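Local coordinates for putative cytoplasmic protein (Salmonella typhimurium, PDB 2GK3) that is of unknown function but assembles as a hexamer and probably has a glutamine amidotransferase-like fold, at residues E[179-190]-E[230-241]. Numbering follows the deposited sequence.
Sequences GFSDYPVFLGYN and HWGTQQFMSWPF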
loop_
_atom_site.group_PDB
_atom_site.type_symbol
_atom_site.label_atom_id
_atom_site.label_comp_id
_atom_site.label_asym_id
_atom_site.label_seq_id
_atom_site.Cartn_x
_atom_site.Cartn_y
_atom_site.Cartn_z
ATOM N N GLY E 179 -46.756 10.978 -7.563
ATOM C CA GLY E 179 -47.186 11.079 -6.170
ATOM C C GLY E 179 -46.097 11.402 -5.167
ATOM O O GLY E 179 -46.403 11.679 -4.009
ATOM N N PHE E 180 -44.832 11.369 -5.596
ATOM C CA PHE E 180 -43.695 11.614 -4.697
ATOM C C PHE E 180 -43.657 13.094 -4.366
ATOM O O PHE E 180 -44.113 13.917 -5.168
ATOM C CB PHE E 180 -42.359 11.230 -5.360
ATOM C CG PHE E 180 -42.134 9.737 -5.541
ATOM C CD1 PHE E 180 -43.186 8.805 -5.417
ATOM C CD2 PHE E 180 -40.866 9.269 -5.886
ATOM C CE1 PHE E 180 -42.965 7.425 -5.604
ATOM C CE2 PHE E 180 -40.633 7.902 -6.087
ATOM C CZ PHE E 180 -41.694 6.974 -5.942
ATOM N N SER E 181 -43.102 13.443 -3.210
ATOM C CA SER E 181 -43.017 14.846 -2.801
ATOM C C SER E 181 -41.856 15.029 -1.859
ATOM O O SER E 181 -41.276 14.043 -1.398
ATOM C CB SER E 181 -44.307 15.297 -2.102
ATOM O OG SER E 181 -44.509 14.578 -0.882
ATOM N N ASP E 182 -41.520 16.282 -1.566
ATOM C CA ASP E 182 -40.490 16.605 -0.582
ATOM C C ASP E 182 -39.179 15.860 -0.878
ATOM O O ASP E 182 -38.643 15.111 -0.041
ATOM C CB ASP E 182 -41.005 16.331 0.842
ATOM C CG ASP E 182 -40.149 16.990 1.915
ATOM O OD1 ASP E 182 -39.404 17.959 1.603
ATOM O OD2 ASP E 182 -40.222 16.542 3.081
ATOM N N TYR E 183 -38.688 16.075 -2.093
ATOM C CA TYR E 183 -37.472 15.458 -2.582
ATOM C C TYR E 183 -36.259 15.785 -1.715
ATOM O O TYR E 183 -36.073 16.934 -1.305
ATOM C CB TYR E 183 -37.232 15.837 -4.041
ATOM C CG TYR E 183 -38.020 14.991 -5.014
ATOM C CD1 TYR E 183 -39.238 15.434 -5.530
ATOM C CD2 TYR E 183 -37.543 13.727 -5.427
ATOM C CE1 TYR E 183 -39.973 14.644 -6.427
ATOM C CE2 TYR E 183 -38.270 12.935 -6.333
ATOM C CZ TYR E 183 -39.475 13.401 -6.824
ATOM O OH TYR E 183 -40.180 12.633 -7.720
ATOM N N PRO E 184 -35.431 14.763 -1.417
ATOM C CA PRO E 184 -34.320 14.962 -0.497
ATOM C C PRO E 184 -33.066 15.573 -1.121
ATOM O O PRO E 184 -32.976 15.750 -2.333
ATOM C CB PRO E 184 -34.011 13.543 0.005
ATOM C CG PRO E 184 -34.689 12.604 -0.959
ATOM C CD PRO E 184 -35.497 13.386 -1.941
ATOM N N VAL E 185 -32.092 15.849 -0.268
ATOM C CA VAL E 185 -30.806 16.376 -0.652
ATOM C C VAL E 185 -29.802 15.230 -0.917
ATOM O O VAL E 185 -29.874 14.161 -0.291
ATOM C CB VAL E 185 -30.351 17.390 0.441
ATOM C CG1 VAL E 185 -28.851 17.499 0.567
ATOM C CG2 VAL E 185 -31.001 18.773 0.176
ATOM N N PHE E 186 -28.902 15.464 -1.877
ATOM C CA PHE E 186 -27.820 14.558 -2.260
ATOM C C PHE E 186 -26.533 15.325 -2.187
ATOM O O PHE E 186 -26.525 16.538 -2.427
ATOM C CB PHE E 186 -28.007 14.058 -3.690
ATOM C CG PHE E 186 -29.230 13.251 -3.865
ATOM C CD1 PHE E 186 -30.470 13.877 -4.024
ATOM C CD2 PHE E 186 -29.159 11.859 -3.819
ATOM C CE1 PHE E 186 -31.632 13.138 -4.135
ATOM C CE2 PHE E 186 -30.309 11.098 -3.927
ATOM C CZ PHE E 186 -31.555 11.732 -4.085
ATOM N N LEU E 187 -25.439 14.630 -1.872
ATOM C CA LEU E 187 -24.157 15.301 -1.661
ATOM C C LEU E 187 -23.220 15.190 -2.876
ATOM O O LEU E 187 -22.039 15.549 -2.820
ATOM C CB LEU E 187 -23.524 14.819 -0.348
ATOM C CG LEU E 187 -23.784 15.611 0.966
ATOM C CD1 LEU E 187 -25.066 16.431 1.033
ATOM C CD2 LEU E 187 -23.707 14.743 2.173
ATOM N N GLY E 188 -23.773 14.719 -3.991
ATOM C CA GLY E 188 -22.969 14.450 -5.172
ATOM C C GLY E 188 -23.658 13.533 -6.154
ATOM O O GLY E 188 -24.671 12.916 -5.831
ATOM N N TYR E 189 -23.110 13.471 -7.368
ATOM C CA TYR E 189 -23.655 12.651 -8.441
ATOM C C TYR E 189 -22.639 12.522 -9.571
ATOM O O TYR E 189 -21.676 13.298 -9.636
ATOM C CB TYR E 189 -24.995 13.218 -8.959
ATOM C CG TYR E 189 -24.903 14.596 -9.617
ATOM C CD1 TYR E 189 -24.866 14.720 -11.006
ATOM C CD2 TYR E 189 -24.883 15.758 -8.847
ATOM C CE1 TYR E 189 -24.807 15.968 -11.623
ATOM C CE2 TYR E 189 -24.827 17.023 -9.445
ATOM C CZ TYR E 189 -24.787 17.121 -10.837
ATOM O OH TYR E 189 -24.702 18.359 -11.440
ATOM N N ASN E 190 -22.855 11.528 -10.434
ATOM C CA ASN E 190 -22.121 11.391 -11.689
ATOM C C ASN E 190 -22.813 12.215 -12.770
ATOM O O ASN E 190 -24.021 12.050 -13.012
ATOM C CB ASN E 190 -22.071 9.933 -12.135
ATOM C CG ASN E 190 -21.274 9.051 -11.196
ATOM O OD1 ASN E 190 -21.851 8.315 -10.395
ATOM N ND2 ASN E 190 -19.954 9.107 -11.292
ATOM N N HIS E 230 -21.563 8.518 0.837
ATOM C CA HIS E 230 -21.978 9.862 1.333
ATOM C C HIS E 230 -22.907 10.670 0.407
ATOM O O HIS E 230 -23.550 11.605 0.855
ATOM C CB HIS E 230 -20.776 10.697 1.807
ATOM C CG HIS E 230 -20.038 11.411 0.714
ATOM N ND1 HIS E 230 -19.289 10.755 -0.242
ATOM C CD2 HIS E 230 -19.909 12.734 0.449
ATOM C CE1 HIS E 230 -18.739 11.642 -1.053
ATOM N NE2 HIS E 230 -19.103 12.851 -0.657
ATOM N N TRP E 231 -22.988 10.306 -0.867
ATOM C CA TRP E 231 -23.843 11.026 -1.821
ATOM C C TRP E 231 -25.327 10.864 -1.518
ATOM O O TRP E 231 -26.076 11.847 -1.570
ATOM C CB TRP E 231 -23.578 10.559 -3.236
ATOM C CG TRP E 231 -22.366 11.126 -3.838
ATOM C CD1 TRP E 231 -21.462 11.965 -3.252
ATOM C CD2 TRP E 231 -21.876 10.861 -5.156
ATOM N NE1 TRP E 231 -20.449 12.258 -4.132
ATOM C CE2 TRP E 231 -20.686 11.600 -5.315
ATOM C CE3 TRP E 231 -22.343 10.084 -6.234
ATOM C CZ2 TRP E 231 -19.944 11.573 -6.505
ATOM C CZ3 TRP E 231 -21.596 10.067 -7.421
ATOM C CH2 TRP E 231 -20.414 10.785 -7.538
ATOM N N GLY E 232 -25.752 9.626 -1.242
ATOM C CA GLY E 232 -27.093 9.366 -0.728
ATOM C C GLY E 232 -27.118 9.747 0.746
ATOM O O GLY E 232 -26.420 9.150 1.560
ATOM N N THR E 233 -27.901 10.760 1.093
ATOM C CA THR E 233 -27.943 11.249 2.472
ATOM C C THR E 233 -28.846 10.400 3.346
ATOM O O THR E 233 -29.716 9.700 2.838
ATOM C CB THR E 233 -28.416 12.695 2.557
ATOM O OG1 THR E 233 -29.695 12.810 1.919
ATOM C CG2 THR E 233 -27.403 13.612 1.900
ATOM N N GLN E 234 -28.632 10.474 4.661
ATOM C CA GLN E 234 -29.512 9.825 5.632
ATOM C C GLN E 234 -30.942 10.272 5.387
ATOM O O GLN E 234 -31.877 9.490 5.534
ATOM C CB GLN E 234 -29.096 10.167 7.070
ATOM C CG GLN E 234 -27.798 9.508 7.548
ATOM C CD GLN E 234 -27.744 8.018 7.208
ATOM O OE1 GLN E 234 -28.573 7.211 7.680
ATOM N NE2 GLN E 234 -26.768 7.646 6.367
ATOM N N GLN E 235 -31.100 11.538 5.008
ATOM C CA GLN E 235 -32.401 12.090 4.642
ATOM C C GLN E 235 -33.002 11.360 3.432
ATOM O O GLN E 235 -34.209 11.121 3.368
ATOM C CB GLN E 235 -32.272 13.589 4.394
ATOM C CG GLN E 235 -33.520 14.259 3.841
ATOM C CD GLN E 235 -33.293 15.722 3.555
ATOM O OE1 GLN E 235 -33.350 16.157 2.413
ATOM N NE2 GLN E 235 -33.007 16.491 4.598
ATOM N N PHE E 236 -32.154 10.985 2.487
ATOM C CA PHE E 236 -32.624 10.232 1.332
ATOM C C PHE E 236 -33.040 8.801 1.719
ATOM O O PHE E 236 -34.064 8.302 1.248
ATOM C CB PHE E 236 -31.564 10.256 0.229
ATOM C CG PHE E 236 -31.893 9.409 -0.958
ATOM C CD1 PHE E 236 -33.171 9.420 -1.518
ATOM C CD2 PHE E 236 -30.913 8.618 -1.541
ATOM C CE1 PHE E 236 -33.474 8.643 -2.634
ATOM C CE2 PHE E 236 -31.197 7.837 -2.660
ATOM C CZ PHE E 236 -32.474 7.848 -3.205
HETATM N N MSE E 237 -32.246 8.167 2.588
HETATM C CA MSE E 237 -32.525 6.800 3.083
HETATM C C MSE E 237 -33.879 6.711 3.780
HETATM O O MSE E 237 -34.622 5.741 3.609
HETATM C CB MSE E 237 -31.486 6.348 4.106
HETATM C CG MSE E 237 -30.060 6.731 3.856
HETATM SE SE MSE E 237 -29.100 5.303 2.951
HETATM C CE MSE E 237 -29.316 6.153 1.203
ATOM N N SER E 238 -34.178 7.721 4.593
ATOM C CA SER E 238 -35.393 7.703 5.409
ATOM C C SER E 238 -36.504 8.539 4.793
ATOM O O SER E 238 -37.528 8.801 5.428
ATOM C CB SER E 238 -35.085 8.145 6.842
ATOM O OG SER E 238 -34.195 9.249 6.847
ATOM N N TRP E 239 -36.276 8.968 3.551
ATOM C CA TRP E 239 -37.300 9.600 2.736
ATOM C C TRP E 239 -38.430 8.577 2.515
ATOM O O TRP E 239 -38.155 7.414 2.205
ATOM C CB TRP E 239 -36.665 10.048 1.412
ATOM C CG TRP E 239 -37.537 10.816 0.466
ATOM C CD1 TRP E 239 -38.270 11.922 0.747
ATOM C CD2 TRP E 239 -37.723 10.552 -0.936
ATOM N NE1 TRP E 239 -38.928 12.350 -0.376
ATOM C CE2 TRP E 239 -38.608 11.532 -1.426
ATOM C CE3 TRP E 239 -37.236 9.573 -1.821
ATOM C CZ2 TRP E 239 -39.014 11.576 -2.771
ATOM C CZ3 TRP E 239 -37.638 9.609 -3.148
ATOM C CH2 TRP E 239 -38.518 10.603 -3.612
ATOM N N PRO E 240 -39.700 8.988 2.722
ATOM C CA PRO E 240 -40.859 8.093 2.643
ATOM C C PRO E 240 -40.987 7.363 1.312
ATOM O O PRO E 240 -41.623 6.310 1.240
ATOM C CB PRO E 240 -42.041 9.050 2.807
ATOM C CG PRO E 240 -41.519 10.147 3.589
ATOM C CD PRO E 240 -40.117 10.347 3.102
ATOM N N PHE E 241 -40.382 7.915 0.266
ATOM C CA PHE E 241 -40.504 7.320 -1.066
ATOM C C PHE E 241 -39.238 6.603 -1.538
ATOM O O PHE E 241 -39.117 6.244 -2.709
ATOM C CB PHE E 241 -40.973 8.378 -2.074
ATOM C CG PHE E 241 -42.302 9.012 -1.719
ATOM C CD1 PHE E 241 -43.494 8.304 -1.876
ATOM C CD2 PHE E 241 -42.360 10.319 -1.231
ATOM C CE1 PHE E 241 -44.726 8.887 -1.549
ATOM C CE2 PHE E 241 -43.586 10.913 -0.909
ATOM C CZ PHE E 241 -44.768 10.193 -1.061
HETATM O O HOH W 1 -36.659 15.134 1.913
HETATM O O HOH W 2 -19.532 15.379 -1.748
#
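Trp239 lies with one face under Pro184, whose CD sits 3.7 Å from the centroid of the five-membered ring in a CH-pi contact, while CB of Phe241 rests on the opposite face. With CG anti to the backbone N (chi1 -176°), the indole reaches back to the 179-190 segment and puts its N-H at the carbonyls of Ser181 and Asp182 in the loop. Trp239 NE1 donates to Ser181 O at 3.1 Å, with the acceptor near the ring plane, and adds a weak, bent bond to Asp182 O, which also accepts from a water.

At its six-membered end the indole meets two rings: CH2 approaches Phe180 with the planes almost perpendicular, and Trp239 CZ2 lies over one face of the Tyr183 ring, the planes at 37°. The side chains of Phe180 and Phe241 slide past each other in opposite directions; their near-parallel rings barely overlap, and Phe180 CA over the Phe241 ring and Phe241 CB over the Phe180 ring make two reciprocal CH-pi contacts.

Further along, Pro184 CG touches Phe236 CD1, and Phe186 turns its edge to the face of Phe236. Gln235, extended, accepts from Val185 N through OE1 at 3.0 Å. Thr233 works both ways: OG1, held between its own N and carbonyl carbon (chi1 56°), donates to Val185 O at 2.6 Å and accepts from Phe236 N, so the N-cap of helix 234-237 is tied to the strand.

Beyond the corner at Leu187, whose N donates to Trp231 O at 2.9 Å, the Trp231 indole lies flat along the backbone of Gly188 and Tyr189. Gly188 CA stands 3.4 Å from the centroid of the five-membered ring of Trp231, and Trp231 NE1 is hydrogen-bonded to Glu160 OE1. The arrangement is an aromatic cluster joining the loop ahead of strand 185-194 to the segment leading into helix 242-253, continued by an N-capped short helix where Thr233, Gln235 and Trp231 pair with the strand itself, in the putative glutamine amidotransferase-like domain.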